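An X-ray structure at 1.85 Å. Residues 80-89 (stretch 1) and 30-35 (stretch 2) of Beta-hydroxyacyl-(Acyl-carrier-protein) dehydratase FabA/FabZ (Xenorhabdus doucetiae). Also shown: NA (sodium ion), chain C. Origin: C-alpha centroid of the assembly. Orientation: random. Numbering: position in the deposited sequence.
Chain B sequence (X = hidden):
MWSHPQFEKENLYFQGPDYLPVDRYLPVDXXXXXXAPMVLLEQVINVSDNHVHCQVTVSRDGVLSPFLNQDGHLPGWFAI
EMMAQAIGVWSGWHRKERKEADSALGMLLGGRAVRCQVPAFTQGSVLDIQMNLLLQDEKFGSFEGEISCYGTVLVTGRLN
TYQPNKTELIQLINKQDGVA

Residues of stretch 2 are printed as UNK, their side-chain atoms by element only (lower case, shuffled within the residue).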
# COMPACT_ATOMS: atom_id res chain seq x y z
N ILE B 80 -0.77 -0.97 -5.26
CA ILE B 80 -0.90 -1.98 -4.21
C ILE B 80 -1.94 -1.61 -3.15
O ILE B 80 -2.67 -2.50 -2.68
CB ILE B 80 0.44 -2.35 -3.52
CG1 ILE B 80 1.11 -1.14 -2.84
CG2 ILE B 80 1.37 -2.97 -4.53
CD1 ILE B 80 1.39 -1.33 -1.37
N GLU B 81 -2.05 -0.33 -2.82
CA GLU B 81 -3.03 0.15 -1.84
C GLU B 81 -4.45 0.16 -2.40
O GLU B 81 -5.39 -0.15 -1.68
CB GLU B 81 -2.67 1.54 -1.32
CG GLU B 81 -3.57 2.08 -0.19
CD GLU B 81 -3.55 1.24 1.08
OE1 GLU B 81 -2.61 0.43 1.26
OE2 GLU B 81 -4.47 1.39 1.92
N MET B 82 -4.61 0.54 -3.67
CA MET B 82 -5.91 0.45 -4.31
C MET B 82 -6.36 -1.02 -4.42
O MET B 82 -7.51 -1.35 -4.11
CB MET B 82 -5.90 1.16 -5.67
CG MET B 82 -5.71 2.69 -5.58
SD MET B 82 -5.77 3.50 -7.19
CE MET B 82 -4.16 3.03 -7.80
N MET B 83 -5.45 -1.91 -4.80
CA MET B 83 -5.75 -3.36 -4.86
C MET B 83 -6.05 -3.96 -3.48
O MET B 83 -6.98 -4.77 -3.34
CB MET B 83 -4.61 -4.11 -5.54
CG MET B 83 -4.58 -3.92 -7.04
SD MET B 83 -3.24 -4.83 -7.84
CE MET B 83 -1.94 -3.62 -7.77
N ALA B 84 -5.28 -3.54 -2.48
CA ALA B 84 -5.49 -3.98 -1.10
C ALA B 84 -6.87 -3.58 -0.60
O ALA B 84 -7.58 -4.40 -0.00
CB ALA B 84 -4.42 -3.41 -0.19
N GLN B 85 -7.25 -2.34 -0.86
CA GLN B 85 -8.56 -1.85 -0.43
C GLN B 85 -9.71 -2.51 -1.17
O GLN B 85 -10.75 -2.73 -0.57
CB GLN B 85 -8.64 -0.32 -0.51
CG GLN B 85 -7.85 0.33 0.61
CD GLN B 85 -8.01 1.83 0.68
OE1 GLN B 85 -9.01 2.39 0.23
NE2 GLN B 85 -7.02 2.49 1.27
N ALA B 86 -9.51 -2.87 -2.44
CA ALA B 86 -10.51 -3.64 -3.17
C ALA B 86 -10.77 -5.00 -2.50
O ALA B 86 -11.91 -5.43 -2.40
CB ALA B 86 -10.10 -3.84 -4.63
N ILE B 87 -9.70 -5.63 -2.01
CA ILE B 87 -9.80 -6.89 -1.28
C ILE B 87 -10.56 -6.63 0.03
O ILE B 87 -11.40 -7.44 0.44
CB ILE B 87 -8.41 -7.52 -0.99
CG1 ILE B 87 -7.70 -7.92 -2.29
CG2 ILE B 87 -8.55 -8.75 -0.09
CD1 ILE B 87 -6.21 -8.11 -2.14
N GLY B 88 -10.26 -5.50 0.67
CA GLY B 88 -10.99 -5.03 1.84
C GLY B 88 -12.49 -4.87 1.63
O GLY B 88 -13.28 -5.24 2.50
N VAL B 89 -12.86 -4.32 0.48
CA VAL B 89 -14.27 -4.16 0.10
C VAL B 89 -14.92 -5.54 -0.06
O VAL B 89 -16.02 -5.77 0.46
CB VAL B 89 -14.43 -3.34 -1.21
CG1 VAL B 89 -15.85 -3.41 -1.76
CG2 VAL B 89 -14.02 -1.88 -0.97
N UNK B 30 -17.97 2.34 3.66
CA UNK B 30 -18.79 1.53 4.58
C UNK B 30 -18.39 0.04 4.66
O UNK B 30 -18.72 -0.64 5.63
n UNK B 30 -21.55 4.98 5.61
c UNK B 30 -20.28 1.64 4.22
c UNK B 30 -20.85 3.06 4.22
c UNK B 30 -20.81 3.71 5.60
n UNK B 30 -23.67 4.04 5.82
c UNK B 30 -22.87 5.11 5.71
n UNK B 30 -23.41 6.33 5.70
N UNK B 31 -17.68 -0.46 3.65
CA UNK B 31 -17.16 -1.83 3.64
C UNK B 31 -15.74 -1.99 4.22
O UNK B 31 -15.25 -3.12 4.33
c UNK B 31 -17.18 -2.37 2.20
c UNK B 31 -21.09 -2.53 0.40
c UNK B 31 -18.56 -2.42 1.58
o UNK B 31 -22.34 -2.56 -0.19
c UNK B 31 -20.18 -1.57 -0.01
c UNK B 31 -20.75 -3.44 1.39
c UNK B 31 -19.49 -3.38 1.97
c UNK B 31 -18.93 -1.52 0.57
N UNK B 32 -15.10 -0.88 4.59
CA UNK B 32 -13.71 -0.88 5.07
C UNK B 32 -13.59 -0.40 6.51
O UNK B 32 -14.34 0.48 6.93
c UNK B 32 -11.90 -1.64 2.65
c UNK B 32 -12.86 0.06 4.19
c UNK B 32 -12.12 0.73 1.88
c UNK B 32 -12.73 -0.38 2.73
N UNK B 33 -12.61 -0.92 7.27
CA UNK B 33 -12.28 -0.29 8.55
C UNK B 33 -11.68 1.11 8.36
O UNK B 33 -11.79 1.96 9.24
c UNK B 33 -11.68 -2.03 6.95
c UNK B 33 -11.29 -1.25 9.19
c UNK B 33 -10.66 -1.98 8.05
N UNK B 34 -11.06 1.33 7.20
CA UNK B 34 -10.48 2.61 6.78
C UNK B 34 -11.50 3.73 6.84
O UNK B 34 -12.69 3.49 6.62
c UNK B 34 -8.33 -0.65 4.80
c UNK B 34 -9.01 1.43 5.03
n UNK B 34 -7.32 0.15 4.48
c UNK B 34 -7.73 1.46 4.60
c UNK B 34 -9.98 2.55 5.31
n UNK B 34 -9.36 0.10 5.13
N UNK B 35 -11.02 4.93 7.12
CA UNK B 35 -11.82 6.15 7.02
C UNK B 35 -11.02 7.22 6.28
O UNK B 35 -9.78 7.15 6.24
o UNK B 35 -13.19 7.27 10.92
c UNK B 35 -13.20 5.71 9.10
c UNK B 35 -12.22 6.64 8.41
o UNK B 35 -14.48 5.49 11.09
c UNK B 35 -13.65 6.20 10.47
NA NA C . -14.88 2.85 6.84
O HOH W 1 -13.21 -4.83 5.16
O HOH W 2 -15.95 5.04 6.85
O HOH W 3 -15.68 2.64 8.90

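Position 30 carries seven side-chain atoms: three carbons in a row, a nitrogen, then a carbon holding two more nitrogens. That guanidinium group is arginine, R30. It stays out of reach of the helix and is exposed, so the contact asks nothing of it.

Position 31 has one carbon leading to a six-membered carbon ring that bears a single oxygen. CB sits 4.0 Å from V89 O, and the ring lies obliquely to V89 CG1. The residue is tyrosine, Y31. Its CB points toward the helix while the end of the side chain leads away, so the near part of the ring meets valine, Y31 CD2 to V89 CG1 at 4.3 Å, and the hydroxyl finds its hydrogen bond elsewhere in the structure.

At position 32 there are four carbons, forked at the second. One branch end packs on the backbone of G88. This is leucine, L32. Its CD2 lies 3.4 Å from G88 C, 3.6 Å from V89 N and 3.6 Å from Q85 O, while its CG is 4.2 Å from V89 CG2. The glycine makes this seat possible: an ideal CB on G88 would come 2.6 Å from L32 CD2, a clash.

Position 33 closes three carbons onto its own backbone nitrogen, a ring that identifies proline, P33. Its side chain makes no contact with the helix stretch.

Position 34 shows one carbon and a five-membered ring of three carbons and two nitrogens, with Q85 CG over one ring face. Histidine, H34, fits. Its CD2 is 3.6 Å from Q85 NE2, and its NE2 is 4.0 Å from E81 OE2, a contact without a hydrogen bond. Q85 NE2 instead donates to E81 OE2 at 2.9 Å, tying the two helix side chains together beside the ring.

Position 35 has three carbons, the third carrying two oxygens: glutamate, E35, exposed and out of reach.

The contact works by shape, with no direct hydrogen bond across it. L32 fills the space over G88, V89 packs against both L32 and Y31, and H34 lies against Q85. The carbonyls Y31 O and G88 O, 3.4 Å apart, are both acceptors; water 1 reconciles them by donating to both. Sodium binds L32 O and H34 O, joining two loop carbonyls, with waters 2 and 3 and an atom elsewhere in the structure completing the site. The rule is a glycine seat, a leucine to fill it, and a water that donates to two neighboring acceptors.

Stretch 2 (30-35) RYLPHE
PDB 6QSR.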